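PDB 2DG8: putative tetR-family transcriptional regulatory protein from Streptomyces coelicolor, which probably binds DNA through an N-terminal helix-turn-helix and regulates transcription, as other TetR-family proteins do. Local coordinates for residues A[17-22]-A[58-63]; A[88-93]-A[165-170]. All blocks are in the same frame, centred on the assembly; numbering follows the deposited sequence.

Interaction 1 joins two helices; interaction 2 joins a helix to the start of another and the turn just before it. They lie on opposite sides of the chain's centre. Their centres are 28 Å apart, with no touch. Interaction 1 joins helix 10-25, in the DNA-binding region, to the N-terminal half of helix 53-77. Interaction 2 holds helix 82-98 against the start of helix 167-177, within the C-terminal region. The two share no helix, though helices 53-77 and 82-98 follow each other in the chain. Both are largely buried. Interaction 1 is apolar, with only R63 at its margin. Interaction 2 is mixed: alanine, valine and a threonine methyl pack inside, and a salt bridge closes its partly exposed edge.

Interaction 1 (A[17-22]-A[58-63]); sequences ATLDLI and REAFGR
L19 lies over A60 and meets it mainly with its two methyl groups. L19 CD1 is 3.9 Å from A60 CB, and L19 CD2 is 3.5 Å from A60 O. The leucine thus covers both the methyl group and the carbonyl of one residue. T18 adds a methyl contact beside this one, with T18 CG2 4.0 Å from A60 CB. T18 CG2 is anti to the backbone N, while OG1 is hydrogen-bonded to I14 O of the same helix.

A second apolar contact pairs I22 with F61, which reach toward each other tip to tip. I22 CD1 is 3.7 Å from F61 CZ and sits obliquely to the ring. L110 and L113 of helix 101-116 also touch F61.

The two helix segments cross at 82°, with axes 9.5 Å apart at closest approach. The small A60 lets L19 come near, their CA atoms being 6.3 Å apart. This packing sets the first helix of the TetR-type DNA-binding domain against helix 53-77, which follows the helix-turn-helix pair 32-39 and 44-49.

At the margin, the aliphatic part of R63 crosses L19. R63 CD is 3.5 Å from L19 CD2, and R63 also touches E12, L15 and A16 of helix 10-25. An alanine at L19 would probably open a gap over A60 and leave R63 CD without this apolar neighbour. I22 O accepts a hydrogen bond from R116 of the second subunit.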
loop_
_atom_site.group_PDB
_atom_site.type_symbol
_atom_site.label_atom_id
_atom_site.label_comp_id
_atom_site.label_asym_id
_atom_site.label_seq_id
_atom_site.Cartn_x
_atom_site.Cartn_y
_atom_site.Cartn_z
ATOM N N ALA A 17 -0.369 13.828 -18.328
ATOM C CA ALA A 17 0.811 14.560 -17.876
ATOM C C ALA A 17 0.811 14.673 -16.354
ATOM O O ALA A 17 1.869 14.667 -15.711
ATOM C CB ALA A 17 0.831 15.948 -18.510
ATOM N N THR A 18 -0.386 14.781 -15.782
ATOM C CA THR A 18 -0.533 14.873 -14.335
ATOM C C THR A 18 -0.066 13.555 -13.699
ATOM O O THR A 18 0.625 13.548 -12.680
ATOM C CB THR A 18 -2.004 15.128 -13.945
ATOM O OG1 THR A 18 -2.490 16.287 -14.635
ATOM C CG2 THR A 18 -2.125 15.364 -12.437
ATOM N N LEU A 19 -0.450 12.448 -14.321
ATOM C CA LEU A 19 -0.081 11.109 -13.861
ATOM C C LEU A 19 1.431 10.926 -14.000
ATOM O O LEU A 19 2.082 10.443 -13.081
ATOM C CB LEU A 19 -0.836 10.056 -14.687
ATOM C CG LEU A 19 -1.928 9.204 -14.020
ATOM C CD1 LEU A 19 -2.442 9.818 -12.725
ATOM C CD2 LEU A 19 -3.046 9.009 -15.026
ATOM N N ASP A 20 1.982 11.313 -15.151
ATOM C CA ASP A 20 3.421 11.226 -15.385
ATOM C C ASP A 20 4.138 11.993 -14.269
ATOM O O ASP A 20 5.061 11.478 -13.640
ATOM C CB ASP A 20 3.799 11.870 -16.730
ATOM C CG ASP A 20 3.366 11.047 -17.933
ATOM O OD1 ASP A 20 3.420 11.590 -19.061
ATOM O OD2 ASP A 20 2.983 9.867 -17.766
ATOM N N LEU A 21 3.709 13.235 -14.047
ATOM C CA LEU A 21 4.295 14.095 -13.026
ATOM C C LEU A 21 4.274 13.447 -11.641
ATOM O O LEU A 21 5.301 13.379 -10.971
ATOM C CB LEU A 21 3.553 15.442 -12.996
ATOM C CG LEU A 21 4.017 16.564 -12.054
ATOM C CD1 LEU A 21 3.690 16.209 -10.608
ATOM C CD2 LEU A 21 5.518 16.792 -12.229
ATOM N N ILE A 22 3.112 12.968 -11.208
ATOM C CA ILE A 22 3.012 12.340 -9.892
ATOM C C ILE A 22 3.933 11.120 -9.799
ATOM O O ILE A 22 4.670 10.957 -8.822
ATOM C CB ILE A 22 1.547 11.917 -9.579
ATOM C CG1 ILE A 22 0.665 13.163 -9.442
ATOM C CG2 ILE A 22 1.484 11.098 -8.285
ATOM C CD1 ILE A 22 -0.807 12.852 -9.245
ATOM N N ARG A 58 -8.686 14.095 -8.923
ATOM C CA ARG A 58 -9.720 13.070 -8.898
ATOM C C ARG A 58 -9.861 12.437 -10.273
ATOM O O ARG A 58 -9.969 11.212 -10.387
ATOM C CB ARG A 58 -11.058 13.662 -8.442
ATOM C CG ARG A 58 -11.038 14.168 -6.992
ATOM C CD ARG A 58 -12.351 14.836 -6.600
ATOM N NE ARG A 58 -13.422 13.879 -6.355
ATOM C CZ ARG A 58 -13.501 13.104 -5.274
ATOM N NH1 ARG A 58 -12.569 13.173 -4.329
ATOM N NH2 ARG A 58 -14.515 12.258 -5.135
ATOM N N GLU A 59 -9.843 13.261 -11.319
ATOM C CA GLU A 59 -9.975 12.734 -12.672
ATOM C C GLU A 59 -8.720 11.990 -13.116
ATOM O O GLU A 59 -8.813 11.027 -13.871
ATOM C CB GLU A 59 -10.303 13.851 -13.671
ATOM C CG GLU A 59 -11.620 14.560 -13.390
ATOM C CD GLU A 59 -12.202 15.251 -14.619
ATOM O OE1 GLU A 59 -12.912 16.265 -14.452
ATOM O OE2 GLU A 59 -11.964 14.772 -15.747
ATOM N N ALA A 60 -7.551 12.433 -12.648
ATOM C CA ALA A 60 -6.293 11.779 -13.003
ATOM C C ALA A 60 -6.184 10.389 -12.377
ATOM O O ALA A 60 -5.878 9.416 -13.060
ATOM C CB ALA A 60 -5.107 12.630 -12.567
ATOM N N PHE A 61 -6.424 10.305 -11.074
ATOM C CA PHE A 61 -6.341 9.029 -10.373
ATOM C C PHE A 61 -7.496 8.116 -10.759
ATOM O O PHE A 61 -7.411 6.888 -10.623
ATOM C CB PHE A 61 -6.317 9.253 -8.860
ATOM C CG PHE A 61 -4.946 9.604 -8.321
ATOM C CD1 PHE A 61 -4.745 10.770 -7.596
ATOM C CD2 PHE A 61 -3.867 8.743 -8.513
ATOM C CE1 PHE A 61 -3.488 11.078 -7.064
ATOM C CE2 PHE A 61 -2.607 9.039 -7.989
ATOM C CZ PHE A 61 -2.415 10.210 -7.258
ATOM N N GLY A 62 -8.576 8.723 -11.236
ATOM C CA GLY A 62 -9.719 7.947 -11.669
ATOM C C GLY A 62 -9.328 7.270 -12.970
ATOM O O GLY A 62 -9.713 6.132 -13.222
ATOM N N ARG A 63 -8.562 7.976 -13.799
ATOM C CA ARG A 63 -8.100 7.414 -15.064
ATOM C C ARG A 63 -7.133 6.255 -14.797
ATOM O O ARG A 63 -7.204 5.213 -15.459
ATOM C CB ARG A 63 -7.374 8.468 -15.906
ATOM C CG ARG A 63 -6.696 7.859 -17.115
ATOM C CD ARG A 63 -5.460 8.625 -17.554
ATOM N NE ARG A 63 -5.766 9.698 -18.491
ATOM C CZ ARG A 63 -5.191 9.826 -19.685
ATOM N NH1 ARG A 63 -4.278 8.944 -20.085
ATOM N NH2 ARG A 63 -5.533 10.827 -20.481
#

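Interaction 2 (A[88-93]-A[165-170])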
loop_
_atom_site.group_PDB
_atom_site.type_symbol
_atom_site.label_atom_id
_atom_site.label_comp_id
_atom_site.label_asym_id
_atom_site.label_seq_id
_atom_site.Cartn_x
_atom_site.Cartn_y
_atom_site.Cartn_z
ATOM N N ALA A 88 -5.472 -17.289 -13.422
ATOM C CA ALA A 88 -5.487 -15.947 -13.981
ATOM C C ALA A 88 -5.113 -14.929 -12.909
ATOM O O ALA A 88 -4.397 -13.963 -13.180
ATOM C CB ALA A 88 -6.884 -15.631 -14.543
ATOM N N VAL A 89 -5.609 -15.149 -11.695
ATOM C CA VAL A 89 -5.338 -14.249 -10.586
ATOM C C VAL A 89 -3.861 -14.269 -10.222
ATOM O O VAL A 89 -3.296 -13.238 -9.865
ATOM C CB VAL A 89 -6.182 -14.618 -9.346
ATOM C CG1 VAL A 89 -5.725 -13.794 -8.131
ATOM C CG2 VAL A 89 -7.661 -14.351 -9.631
ATOM N N ALA A 90 -3.237 -15.442 -10.310
ATOM C CA ALA A 90 -1.817 -15.556 -9.993
ATOM C C ALA A 90 -1.051 -14.693 -10.977
ATOM O O ALA A 90 -0.112 -13.983 -10.604
ATOM C CB ALA A 90 -1.350 -17.024 -10.090
ATOM N N ASP A 91 -1.462 -14.763 -12.239
ATOM C CA ASP A 91 -0.829 -13.985 -13.295
ATOM C C ASP A 91 -0.992 -12.505 -12.997
ATOM O O ASP A 91 -0.068 -11.710 -13.178
ATOM C CB ASP A 91 -1.482 -14.299 -14.651
ATOM C CG ASP A 91 -1.198 -15.704 -15.121
ATOM O OD1 ASP A 91 -1.891 -16.173 -16.047
ATOM O OD2 ASP A 91 -0.277 -16.337 -14.572
ATOM N N LEU A 92 -2.187 -12.146 -12.549
ATOM C CA LEU A 92 -2.507 -10.760 -12.234
ATOM C C LEU A 92 -1.576 -10.257 -11.131
ATOM O O LEU A 92 -0.998 -9.183 -11.239
ATOM C CB LEU A 92 -3.951 -10.663 -11.752
ATOM C CG LEU A 92 -4.850 -9.480 -12.108
ATOM C CD1 LEU A 92 -6.026 -9.486 -11.140
ATOM C CD2 LEU A 92 -4.107 -8.164 -12.022
ATOM N N VAL A 93 -1.451 -11.041 -10.064
ATOM C CA VAL A 93 -0.610 -10.670 -8.937
ATOM C C VAL A 93 0.837 -10.435 -9.340
ATOM O O VAL A 93 1.436 -9.440 -8.936
ATOM C CB VAL A 93 -0.639 -11.748 -7.834
ATOM C CG1 VAL A 93 0.528 -11.538 -6.869
ATOM C CG2 VAL A 93 -1.961 -11.675 -7.077
ATOM N N HIS A 165 8.380 -13.711 -3.384
ATOM C CA HIS A 165 7.994 -15.116 -3.357
ATOM C C HIS A 165 7.612 -15.550 -4.773
ATOM O O HIS A 165 7.397 -14.712 -5.652
ATOM C CB HIS A 165 6.837 -15.356 -2.368
ATOM C CG HIS A 165 5.524 -14.762 -2.790
ATOM N ND1 HIS A 165 4.951 -13.685 -2.143
ATOM C CD2 HIS A 165 4.653 -15.115 -3.766
ATOM C CE1 HIS A 165 3.788 -13.404 -2.699
ATOM N NE2 HIS A 165 3.582 -14.258 -3.687
ATOM N N GLY A 166 7.530 -16.858 -4.997
ATOM C CA GLY A 166 7.203 -17.363 -6.320
ATOM C C GLY A 166 5.736 -17.638 -6.578
ATOM O O GLY A 166 4.911 -17.525 -5.675
ATOM N N ARG A 167 5.425 -18.035 -7.811
ATOM C CA ARG A 167 4.050 -18.317 -8.234
ATOM C C ARG A 167 3.371 -19.473 -7.488
ATOM O O ARG A 167 2.174 -19.410 -7.223
ATOM C CB ARG A 167 4.018 -18.588 -9.747
ATOM C CG ARG A 167 2.621 -18.666 -10.357
ATOM C CD ARG A 167 2.651 -19.328 -11.737
ATOM N NE ARG A 167 1.319 -19.648 -12.250
ATOM C CZ ARG A 167 0.487 -18.751 -12.773
ATOM N NH1 ARG A 167 -0.709 -19.114 -13.219
ATOM N NH2 ARG A 167 0.864 -17.485 -12.858
ATOM N N ALA A 168 4.118 -20.522 -7.146
ATOM C CA ALA A 168 3.513 -21.648 -6.432
ATOM C C ALA A 168 2.897 -21.163 -5.119
ATOM O O ALA A 168 1.780 -21.536 -4.764
ATOM C CB ALA A 168 4.560 -22.733 -6.155
ATOM N N LEU A 169 3.632 -20.326 -4.399
ATOM C CA LEU A 169 3.151 -19.771 -3.141
ATOM C C LEU A 169 1.945 -18.870 -3.413
ATOM O O LEU A 169 0.983 -18.871 -2.658
ATOM C CB LEU A 169 4.277 -18.974 -2.465
ATOM C CG LEU A 169 4.093 -18.425 -1.046
ATOM C CD1 LEU A 169 3.166 -17.222 -1.070
ATOM C CD2 LEU A 169 3.567 -19.518 -0.140
ATOM N N THR A 170 1.999 -18.099 -4.494
ATOM C CA THR A 170 0.892 -17.219 -4.846
ATOM C C THR A 170 -0.345 -18.061 -5.190
ATOM O O THR A 170 -1.447 -17.796 -4.719
ATOM C CB THR A 170 1.233 -16.312 -6.068
ATOM O OG1 THR A 170 2.312 -15.420 -5.734
ATOM C CG2 THR A 170 0.005 -15.471 -6.467
#
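A90 and T170 face each other where helix 82-98 meets the first turn of helix 167-177, with CA atoms 6.0 Å apart. G166 is the N-cap residue of the second helix. T170 CG2 packs 4.0 Å from A90 CA and meets V93 CG1 tip to tip. The T170 chi1 of -64° sets OG1 beside the backbone N, and CG2 is anti to that N. T170 OG1 shares a 2.7 Å hydrogen bond with H165 NE2, near the plane of the imidazole, and is also hydrogen-bonded to H94 NE2. L169 CD1 covers one face of the H165 ring over its centre.

R167 extends from CG to NE and brings its guanidinium over A90. A90 CB lies 3.4 Å above the guanidinium plane, toward the rim. At the edge, R167 NH2 forms a salt bridge with D91 OD2. The modelled separation of R167 NH2 and D91 OD2 is very short, at 2.4 Å, so its exact length is doubtful. The carboxylate and guanidinium planes are 37° apart. E87 is a second acidic partner for R167, through NH1.

L154 of helix 141-159 touches V93, H165 and T170, while L171 and I174 of helix 167-177 continue the packing on A90.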